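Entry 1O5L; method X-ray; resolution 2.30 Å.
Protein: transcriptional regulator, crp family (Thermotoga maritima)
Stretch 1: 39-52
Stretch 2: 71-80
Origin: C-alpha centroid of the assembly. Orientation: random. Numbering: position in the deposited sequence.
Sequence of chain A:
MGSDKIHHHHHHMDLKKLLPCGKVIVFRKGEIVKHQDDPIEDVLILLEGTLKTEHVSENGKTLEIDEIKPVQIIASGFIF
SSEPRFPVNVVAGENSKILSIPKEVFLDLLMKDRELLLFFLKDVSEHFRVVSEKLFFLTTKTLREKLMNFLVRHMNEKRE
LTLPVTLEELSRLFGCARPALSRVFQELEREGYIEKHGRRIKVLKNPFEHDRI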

# COMPACT_ATOMS: atom_id res chain seq x y z
N PRO A 39 -2.56 16.27 -9.10
CA PRO A 39 -3.51 15.18 -8.88
C PRO A 39 -3.14 13.95 -9.68
O PRO A 39 -2.61 14.08 -10.78
CB PRO A 39 -4.89 15.74 -9.29
CG PRO A 39 -4.69 17.19 -9.73
CD PRO A 39 -3.21 17.47 -9.70
N ILE A 40 -3.36 12.78 -9.09
CA ILE A 40 -3.16 11.52 -9.79
C ILE A 40 -4.49 11.17 -10.39
O ILE A 40 -5.45 10.82 -9.68
CB ILE A 40 -2.69 10.38 -8.85
CG1 ILE A 40 -1.39 10.78 -8.15
CG2 ILE A 40 -2.56 9.05 -9.63
CD1 ILE A 40 -0.71 9.66 -7.36
N GLU A 41 -4.57 11.30 -11.71
CA GLU A 41 -5.79 10.94 -12.43
C GLU A 41 -5.65 9.63 -13.23
O GLU A 41 -6.51 8.78 -13.20
CB GLU A 41 -6.21 12.13 -13.29
CG GLU A 41 -6.81 13.23 -12.41
CD GLU A 41 -6.68 14.63 -12.96
OE1 GLU A 41 -5.90 14.86 -13.92
OE2 GLU A 41 -7.38 15.54 -12.43
N ASP A 42 -4.57 9.47 -13.96
CA ASP A 42 -4.33 8.26 -14.69
C ASP A 42 -3.23 7.50 -13.98
O ASP A 42 -2.36 8.10 -13.30
CB ASP A 42 -3.89 8.60 -16.10
CG ASP A 42 -5.04 9.04 -17.00
OD1 ASP A 42 -6.26 9.07 -16.71
OD2 ASP A 42 -4.73 9.36 -18.16
N VAL A 43 -3.26 6.18 -14.14
CA VAL A 43 -2.17 5.31 -13.75
C VAL A 43 -1.07 5.42 -14.84
O VAL A 43 -1.31 5.22 -16.06
CB VAL A 43 -2.66 3.84 -13.63
CG1 VAL A 43 -1.52 2.90 -13.29
CG2 VAL A 43 -3.80 3.73 -12.62
N LEU A 44 0.14 5.75 -14.40
CA LEU A 44 1.27 5.96 -15.31
C LEU A 44 2.24 4.78 -15.23
O LEU A 44 2.62 4.35 -14.13
CB LEU A 44 1.99 7.26 -14.95
CG LEU A 44 1.15 8.55 -14.88
CD1 LEU A 44 2.06 9.71 -14.69
CD2 LEU A 44 0.25 8.80 -16.14
N ILE A 45 2.65 4.26 -16.39
CA ILE A 45 3.61 3.16 -16.47
C ILE A 45 4.78 3.56 -17.37
O ILE A 45 4.57 3.93 -18.53
CB ILE A 45 2.92 1.84 -17.01
CG1 ILE A 45 1.75 1.43 -16.11
CG2 ILE A 45 3.93 0.68 -17.11
CD1 ILE A 45 0.91 0.30 -16.69
N LEU A 46 6.00 3.49 -16.84
CA LEU A 46 7.20 3.77 -17.61
C LEU A 46 7.53 2.59 -18.53
O LEU A 46 7.88 1.49 -18.06
CB LEU A 46 8.41 4.03 -16.71
CG LEU A 46 9.73 4.33 -17.42
CD1 LEU A 46 9.63 5.65 -18.18
CD2 LEU A 46 10.92 4.38 -16.42
N LEU A 47 7.49 2.89 -19.83
CA LEU A 47 7.68 1.93 -20.91
C LEU A 47 9.13 1.83 -21.31
O LEU A 47 9.64 0.73 -21.52
CB LEU A 47 6.88 2.37 -22.16
CG LEU A 47 5.35 2.33 -22.04
CD1 LEU A 47 4.69 2.98 -23.26
CD2 LEU A 47 4.87 0.89 -21.83
N GLU A 48 9.76 2.99 -21.48
CA GLU A 48 11.15 3.07 -21.86
C GLU A 48 11.78 4.40 -21.42
O GLU A 48 11.07 5.40 -21.30
CB GLU A 48 11.36 2.85 -23.36
CG GLU A 48 10.28 3.37 -24.28
CD GLU A 48 10.61 3.06 -25.75
OE1 GLU A 48 11.53 3.74 -26.31
OE2 GLU A 48 9.98 2.12 -26.32
N GLY A 49 13.09 4.37 -21.19
CA GLY A 49 13.84 5.52 -20.71
C GLY A 49 14.17 5.43 -19.22
O GLY A 49 14.42 4.35 -18.69
N THR A 50 14.21 6.59 -18.56
CA THR A 50 14.58 6.68 -17.15
C THR A 50 13.97 7.96 -16.56
O THR A 50 14.10 9.05 -17.14
CB THR A 50 16.14 6.74 -16.97
OG1 THR A 50 16.79 5.63 -17.60
CG2 THR A 50 16.54 6.55 -15.51
N LEU A 51 13.34 7.83 -15.39
CA LEU A 51 12.80 8.96 -14.68
C LEU A 51 13.59 9.22 -13.40
O LEU A 51 14.23 8.30 -12.88
CB LEU A 51 11.34 8.71 -14.35
CG LEU A 51 10.48 8.28 -15.53
CD1 LEU A 51 9.08 8.05 -15.08
CD2 LEU A 51 10.52 9.34 -16.64
N LYS A 52 13.54 10.46 -12.92
CA LYS A 52 14.07 10.87 -11.60
C LYS A 52 12.96 11.41 -10.71
O LYS A 52 12.11 12.19 -11.15
CB LYS A 52 15.15 11.93 -11.77
CG LYS A 52 16.46 11.34 -12.24
CD LYS A 52 17.10 12.13 -13.35
CE LYS A 52 17.69 13.45 -12.86
NZ LYS A 52 19.07 13.66 -13.45
N VAL A 71 10.10 -1.78 -16.60
CA VAL A 71 8.75 -1.28 -16.81
C VAL A 71 8.05 -1.32 -15.48
O VAL A 71 7.89 -2.37 -14.91
CB VAL A 71 7.97 -2.20 -17.79
CG1 VAL A 71 6.63 -1.65 -18.08
CG2 VAL A 71 8.75 -2.41 -19.08
N GLN A 72 7.56 -0.16 -15.03
CA GLN A 72 7.01 0.00 -13.68
C GLN A 72 5.87 1.00 -13.63
O GLN A 72 5.93 2.01 -14.33
CB GLN A 72 8.08 0.62 -12.76
CG GLN A 72 9.03 -0.32 -12.15
CD GLN A 72 9.93 0.42 -11.15
OE1 GLN A 72 9.42 0.98 -10.14
NE2 GLN A 72 11.25 0.47 -11.44
N ILE A 73 4.91 0.77 -12.73
CA ILE A 73 3.91 1.78 -12.35
C ILE A 73 4.56 2.85 -11.48
O ILE A 73 5.30 2.54 -10.57
CB ILE A 73 2.71 1.16 -11.58
CG1 ILE A 73 2.04 0.06 -12.41
CG2 ILE A 73 1.66 2.26 -11.23
CD1 ILE A 73 1.22 -0.93 -11.59
N ILE A 74 4.26 4.11 -11.77
CA ILE A 74 4.72 5.25 -10.99
C ILE A 74 3.78 5.63 -9.79
O ILE A 74 2.59 5.89 -9.98
CB ILE A 74 4.86 6.45 -11.93
CG1 ILE A 74 5.91 6.12 -13.00
CG2 ILE A 74 5.19 7.74 -11.14
CD1 ILE A 74 5.91 7.06 -14.15
N ALA A 75 4.35 5.70 -8.59
CA ALA A 75 3.66 6.17 -7.39
C ALA A 75 2.44 5.31 -7.13
O ALA A 75 1.37 5.82 -6.82
CB ALA A 75 3.27 7.66 -7.51
N SER A 76 2.65 4.00 -7.23
CA SER A 76 1.58 3.02 -7.18
C SER A 76 0.76 3.05 -5.87
O SER A 76 -0.47 2.97 -5.88
CB SER A 76 2.17 1.61 -7.47
OG SER A 76 2.87 1.07 -6.35
N GLY A 77 1.46 3.16 -4.76
CA GLY A 77 0.80 3.28 -3.45
C GLY A 77 -0.03 4.54 -3.18
O GLY A 77 -0.73 4.61 -2.19
N PHE A 78 0.07 5.54 -4.07
CA PHE A 78 -0.62 6.82 -3.89
C PHE A 78 -1.86 6.93 -4.78
O PHE A 78 -2.71 7.80 -4.57
CB PHE A 78 0.36 7.98 -4.15
CG PHE A 78 1.48 8.07 -3.14
CD1 PHE A 78 1.31 8.73 -1.95
CD2 PHE A 78 2.71 7.49 -3.41
CE1 PHE A 78 2.36 8.82 -0.99
CE2 PHE A 78 3.78 7.57 -2.46
CZ PHE A 78 3.60 8.23 -1.27
N ILE A 79 -1.97 6.03 -5.77
CA ILE A 79 -3.00 6.16 -6.80
C ILE A 79 -4.38 6.18 -6.21
O ILE A 79 -5.17 7.08 -6.52
CB ILE A 79 -2.86 5.04 -7.88
CG1 ILE A 79 -1.55 5.20 -8.66
CG2 ILE A 79 -4.03 5.09 -8.86
CD1 ILE A 79 -1.12 3.92 -9.41
N PHE A 80 -4.66 5.24 -5.28
CA PHE A 80 -6.00 5.03 -4.76
C PHE A 80 -6.29 5.62 -3.37
O PHE A 80 -7.30 5.29 -2.75
CB PHE A 80 -6.37 3.52 -4.86
CG PHE A 80 -6.52 3.03 -6.32
CD1 PHE A 80 -7.66 3.33 -7.07
CD2 PHE A 80 -5.48 2.32 -6.95
CE1 PHE A 80 -7.78 2.91 -8.41
CE2 PHE A 80 -5.58 1.90 -8.26
CZ PHE A 80 -6.75 2.21 -9.01
O HOH W 1 0.69 6.63 -11.67

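Ile40 and Ile74 each have 83 Å² covered by the other stretch, more than any other residue in the contact, and Ile79 follows with 64 Å²; together the two stretches bury 655 Å².

Ile74 combines backbone pairing with side-chain packing. Its amide donates a nearly linear hydrogen bond to the carbonyl of Leu44 (Ile74 N to Leu44 O, 2.9 Å, 172°). On the far side of the same residue pair the backbones no longer meet directly, and a water fills the gap, accepting from Leu44 N at 2.9 Å and donating to Ile74 O at 2.6 Å. The side chain of Ile74 points toward the first stretch, where its CD1 lies 3.4 Å from Leu51 CD1, a tight apolar contact, and 4.0 Å from Leu44 CB.

Next to this pair the chains run antiparallel. Leu46 N donates to Gln72 O at 2.9 Å, whereas the return bond from Gln72 N to Leu46 O, at 3.5 Å, is weak. Between the two short bonds, Ile45 and Ile73 form a non-hydrogen-bonded pair whose side chains share one face, with Ile45 CG1 4.0 Å from Ile73 CG1. Ile45 also reaches Val71, CG2 to CG1 at 3.7 Å. The close backbone approach brings CA-H...O contacts as well, the shortest from Val71 CA to Leu46 O at 3.2 Å.

Ile40 anchors the other end without any hydrogen bond across the stretches. Its CD1 packs 3.8 Å from Phe78 CB, while its CG2 lies 4.1 Å from Ile79 CG1. The loop it meets is turned back by a hydrogen bond from Phe78 N to Ala75 O (3.1 Å). The CA-to-CB bond of Ile79 points sideways, and its CG2 lies 4.0 Å from Val43 CG2. Val43 CG1 in turn lies 3.8 Å from Ile73 CG2, so apolar packing continues from the loop to the paired strands.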